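PDB 4WOK: UDP-glucose 4-epimerase from Brucella ovis, which probably interconverts UDP-glucose and UDP-galactose by inverting the configuration at C4 of the sugar, using a bound NAD cofactor. Local coordinates for residues A[200-212]-A[321-333]. The protein carries 2 engineered substitutions. Sequence-based numbering, arbitrary orientation.
Sequences LIPRAMMAAAGRL and TIIRTAAPHFGLE. Engineered in segment 321-333: His329 (natural residue Tyr). With PO4 (phosphate ion), chain D.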
# COMPACT_ATOMS: atom_id res chain seq x y z
N LEU A 200 -2.94 4.62 11.38
CA LEU A 200 -2.77 5.70 12.35
C LEU A 200 -3.56 6.97 12.02
O LEU A 200 -4.30 7.47 12.85
CB LEU A 200 -1.27 6.02 12.48
CG LEU A 200 -0.79 6.95 13.59
CD1 LEU A 200 -0.89 8.40 13.16
CD2 LEU A 200 -1.55 6.69 14.90
N ILE A 201 -3.39 7.49 10.80
CA ILE A 201 -4.06 8.74 10.47
C ILE A 201 -5.59 8.61 10.47
O ILE A 201 -6.29 9.47 11.02
CB ILE A 201 -3.56 9.28 9.13
CG1 ILE A 201 -2.07 9.64 9.25
CG2 ILE A 201 -4.37 10.49 8.73
CD1 ILE A 201 -1.44 10.19 7.99
N PRO A 202 -6.13 7.51 9.90
CA PRO A 202 -7.57 7.30 10.08
C PRO A 202 -8.02 7.19 11.53
O PRO A 202 -9.06 7.76 11.86
CB PRO A 202 -7.81 5.98 9.36
CG PRO A 202 -6.83 6.04 8.22
CD PRO A 202 -5.59 6.61 8.85
N ARG A 203 -7.27 6.48 12.37
CA ARG A 203 -7.64 6.36 13.77
C ARG A 203 -7.61 7.73 14.45
O ARG A 203 -8.52 8.10 15.21
CB ARG A 203 -6.72 5.37 14.49
CG ARG A 203 -7.02 3.90 14.14
CD ARG A 203 -6.10 2.94 14.88
NE ARG A 203 -6.13 3.14 16.33
CZ ARG A 203 -5.06 3.49 17.06
NH1 ARG A 203 -3.88 3.66 16.48
NH2 ARG A 203 -5.18 3.65 18.38
N ALA A 204 -6.57 8.51 14.17
CA ALA A 204 -6.46 9.83 14.80
C ALA A 204 -7.65 10.71 14.40
O ALA A 204 -8.20 11.46 15.22
CB ALA A 204 -5.14 10.50 14.44
N MET A 205 -8.06 10.61 13.14
CA MET A 205 -9.18 11.41 12.64
C MET A 205 -10.51 10.95 13.23
O MET A 205 -11.35 11.77 13.61
CB MET A 205 -9.24 11.36 11.11
CG MET A 205 -8.14 12.16 10.47
SD MET A 205 -8.13 12.05 8.67
CE MET A 205 -6.85 13.27 8.34
N MET A 206 -10.70 9.64 13.28
CA MET A 206 -11.89 9.08 13.88
C MET A 206 -12.01 9.54 15.33
O MET A 206 -13.10 9.88 15.79
CB MET A 206 -11.86 7.55 13.81
CG MET A 206 -12.05 7.01 12.38
SD MET A 206 -11.61 5.26 12.28
CE MET A 206 -12.94 4.53 13.24
N ALA A 207 -10.88 9.57 16.03
CA ALA A 207 -10.87 9.99 17.44
C ALA A 207 -11.24 11.48 17.54
O ALA A 207 -12.06 11.87 18.36
CB ALA A 207 -9.53 9.72 18.06
N ALA A 208 -10.64 12.31 16.69
CA ALA A 208 -10.97 13.74 16.67
C ALA A 208 -12.45 13.94 16.34
O ALA A 208 -13.09 14.85 16.84
CB ALA A 208 -10.09 14.47 15.67
N ALA A 209 -12.99 13.05 15.51
CA ALA A 209 -14.38 13.15 15.08
C ALA A 209 -15.37 12.55 16.08
O ALA A 209 -16.58 12.73 15.94
CB ALA A 209 -14.56 12.48 13.73
N GLY A 210 -14.86 11.81 17.07
CA GLY A 210 -15.71 11.23 18.09
C GLY A 210 -16.20 9.86 17.68
O GLY A 210 -17.06 9.27 18.33
N ARG A 211 -15.64 9.34 16.59
CA ARG A 211 -15.98 8.00 16.14
C ARG A 211 -15.18 6.97 16.93
O ARG A 211 -15.57 5.81 17.02
CB ARG A 211 -15.72 7.86 14.63
CG ARG A 211 -16.57 8.82 13.81
CD ARG A 211 -16.38 8.62 12.31
NE ARG A 211 -17.35 9.39 11.54
CZ ARG A 211 -17.57 9.24 10.23
NH1 ARG A 211 -16.87 8.35 9.54
NH2 ARG A 211 -18.47 9.99 9.61
N LEU A 212 -14.06 7.41 17.50
CA LEU A 212 -13.32 6.65 18.51
C LEU A 212 -13.22 7.52 19.76
O LEU A 212 -13.23 8.75 19.67
CB LEU A 212 -11.92 6.28 18.03
CG LEU A 212 -11.78 5.21 16.96
CD1 LEU A 212 -10.31 5.08 16.57
CD2 LEU A 212 -12.33 3.88 17.46
N THR A 321 -1.89 17.99 2.34
CA THR A 321 -2.74 17.34 1.35
C THR A 321 -3.26 15.99 1.85
O THR A 321 -4.44 15.66 1.67
CB THR A 321 -1.99 17.12 0.02
OG1 THR A 321 -1.63 18.40 -0.52
CG2 THR A 321 -2.87 16.40 -0.98
N ILE A 322 -2.39 15.23 2.49
CA ILE A 322 -2.80 13.96 3.08
C ILE A 322 -3.94 14.19 4.06
O ILE A 322 -4.98 13.53 3.98
CB ILE A 322 -1.62 13.27 3.79
CG1 ILE A 322 -0.63 12.74 2.75
CG2 ILE A 322 -2.11 12.17 4.72
CD1 ILE A 322 0.67 12.24 3.33
N ILE A 323 -3.76 15.15 4.96
CA ILE A 323 -4.78 15.38 5.99
C ILE A 323 -6.07 15.91 5.39
O ILE A 323 -7.15 15.41 5.69
CB ILE A 323 -4.30 16.37 7.06
CG1 ILE A 323 -3.12 15.78 7.83
CG2 ILE A 323 -5.46 16.70 7.98
CD1 ILE A 323 -3.39 14.40 8.38
N ARG A 324 -5.95 16.93 4.55
CA ARG A 324 -7.10 17.57 3.94
C ARG A 324 -7.97 16.60 3.12
O ARG A 324 -9.20 16.68 3.15
CB ARG A 324 -6.61 18.72 3.05
CG ARG A 324 -7.61 19.83 2.86
CD ARG A 324 -7.04 20.92 1.96
NE ARG A 324 -5.84 21.53 2.53
CZ ARG A 324 -5.85 22.63 3.27
NH1 ARG A 324 -6.99 23.24 3.55
NH2 ARG A 324 -4.71 23.12 3.75
N THR A 325 -7.34 15.68 2.40
CA THR A 325 -8.13 14.80 1.54
C THR A 325 -8.73 13.63 2.31
O THR A 325 -9.77 13.12 1.93
CB THR A 325 -7.30 14.28 0.34
OG1 THR A 325 -6.13 13.58 0.80
CG2 THR A 325 -6.87 15.44 -0.52
N ALA A 326 -8.09 13.22 3.40
CA ALA A 326 -8.61 12.11 4.19
C ALA A 326 -9.73 12.54 5.14
O ALA A 326 -10.71 11.83 5.33
CB ALA A 326 -7.49 11.44 4.97
N ALA A 327 -9.57 13.72 5.73
CA ALA A 327 -10.46 14.18 6.81
C ALA A 327 -11.97 14.05 6.53
O ALA A 327 -12.71 13.58 7.39
CB ALA A 327 -10.11 15.62 7.18
N PRO A 328 -12.45 14.45 5.33
CA PRO A 328 -13.89 14.35 5.08
C PRO A 328 -14.45 12.93 5.13
O PRO A 328 -15.66 12.76 5.27
CB PRO A 328 -14.05 14.92 3.67
CG PRO A 328 -12.89 15.84 3.52
CD PRO A 328 -11.77 15.14 4.21
N HIS A 329 -13.59 11.93 5.02
CA HIS A 329 -14.05 10.56 5.05
C HIS A 329 -14.19 10.01 6.46
O HIS A 329 -14.72 8.93 6.65
CB HIS A 329 -13.10 9.68 4.24
CG HIS A 329 -13.13 9.98 2.77
ND1 HIS A 329 -14.12 9.53 1.94
CD2 HIS A 329 -12.29 10.72 2.01
CE1 HIS A 329 -13.88 9.96 0.70
NE2 HIS A 329 -12.78 10.68 0.72
N PHE A 330 -13.73 10.77 7.46
CA PHE A 330 -13.80 10.27 8.82
C PHE A 330 -14.56 11.22 9.74
O PHE A 330 -14.23 11.34 10.90
CB PHE A 330 -12.39 10.01 9.36
CG PHE A 330 -11.64 8.97 8.59
CD1 PHE A 330 -11.96 7.62 8.73
CD2 PHE A 330 -10.63 9.34 7.72
CE1 PHE A 330 -11.28 6.65 8.00
CE2 PHE A 330 -9.94 8.37 6.99
CZ PHE A 330 -10.26 7.03 7.13
N GLY A 331 -15.56 11.89 9.19
CA GLY A 331 -16.45 12.71 9.99
C GLY A 331 -15.89 14.08 10.34
O GLY A 331 -16.36 14.70 11.28
N LEU A 332 -14.90 14.55 9.59
CA LEU A 332 -14.31 15.86 9.85
C LEU A 332 -14.58 16.81 8.69
O LEU A 332 -14.94 16.39 7.59
CB LEU A 332 -12.81 15.73 10.11
CG LEU A 332 -12.45 14.90 11.35
CD1 LEU A 332 -10.95 14.67 11.46
CD2 LEU A 332 -12.98 15.59 12.62
N GLU A 333 -14.42 18.10 8.95
CA GLU A 333 -14.59 19.12 7.93
C GLU A 333 -13.32 19.96 7.83
O GLU A 333 -12.75 20.36 8.84
CB GLU A 333 -15.80 20.01 8.24
P PO4 D . -17.73 8.29 3.71
O1 PO4 D . -18.31 9.35 2.80
O2 PO4 D . -18.04 8.62 5.16
O3 PO4 D . -16.24 8.22 3.46
O4 PO4 D . -18.35 6.95 3.38
O HOH W 1 -17.39 11.11 6.87
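Met205 sets CG anti to its own carbonyl carbon (chi1 -72°) and runs extended to its methyl, a shape that carries CE across from helix 200-209 to Ile323 on helix 319-326; Phe330, with the same first torsion (chi1 -62°), lays its ring against Pro202, Met205 and Met206, with His329 CB over the opposite face. The helices cross at -55° in the C-terminal part of this extended short-chain dehydrogenase/reductase fold, which in such epimerases completes the sugar-nucleotide site beside the Rossmann domain. An unbranched, flexible thioether suits the 11.2 Å between the axes: Met205 CE lies 3.6 Å from Ile323 CD1, while its SD passes over Ala326 and Ala327, whose small side chains allow close approach. SD also makes an oblique Met-aromatic contact with Phe330, 5.0 Å from the ring centroid; Met206 touches Phe330 CD1 with its CG, and its SD also lies obliquely to the ring. Pro202 lies alongside the ring, its CB 3.5 Å from Phe330 CZ and its CA over one face; the rigid pyrrolidine also touches Glu192 and Glu197, two ligands of the zinc. Leu332 forks around the last helical turn, CD1 against Met205 CB and CD2 3.7 Å from Ala209 CB. At the other end, Ile201 and Ile322 cross at about a right angle, and both touch Ser182 of strand 180-182.

Gly210, at positive phi, closes helix 200-209 in a Schellman motif, and Arg211 extends along the 330-331 backbone. Its guanidinium lies with one face over Phe330 C and the N of Gly331, whose lack of a side chain lets the flat group come this close. A water links Pro328 O and Gly331 N to a phosphate, probably from the crystallisation liquor; engineered His329 ND1 donates to PO4 O3 (2.9 Å).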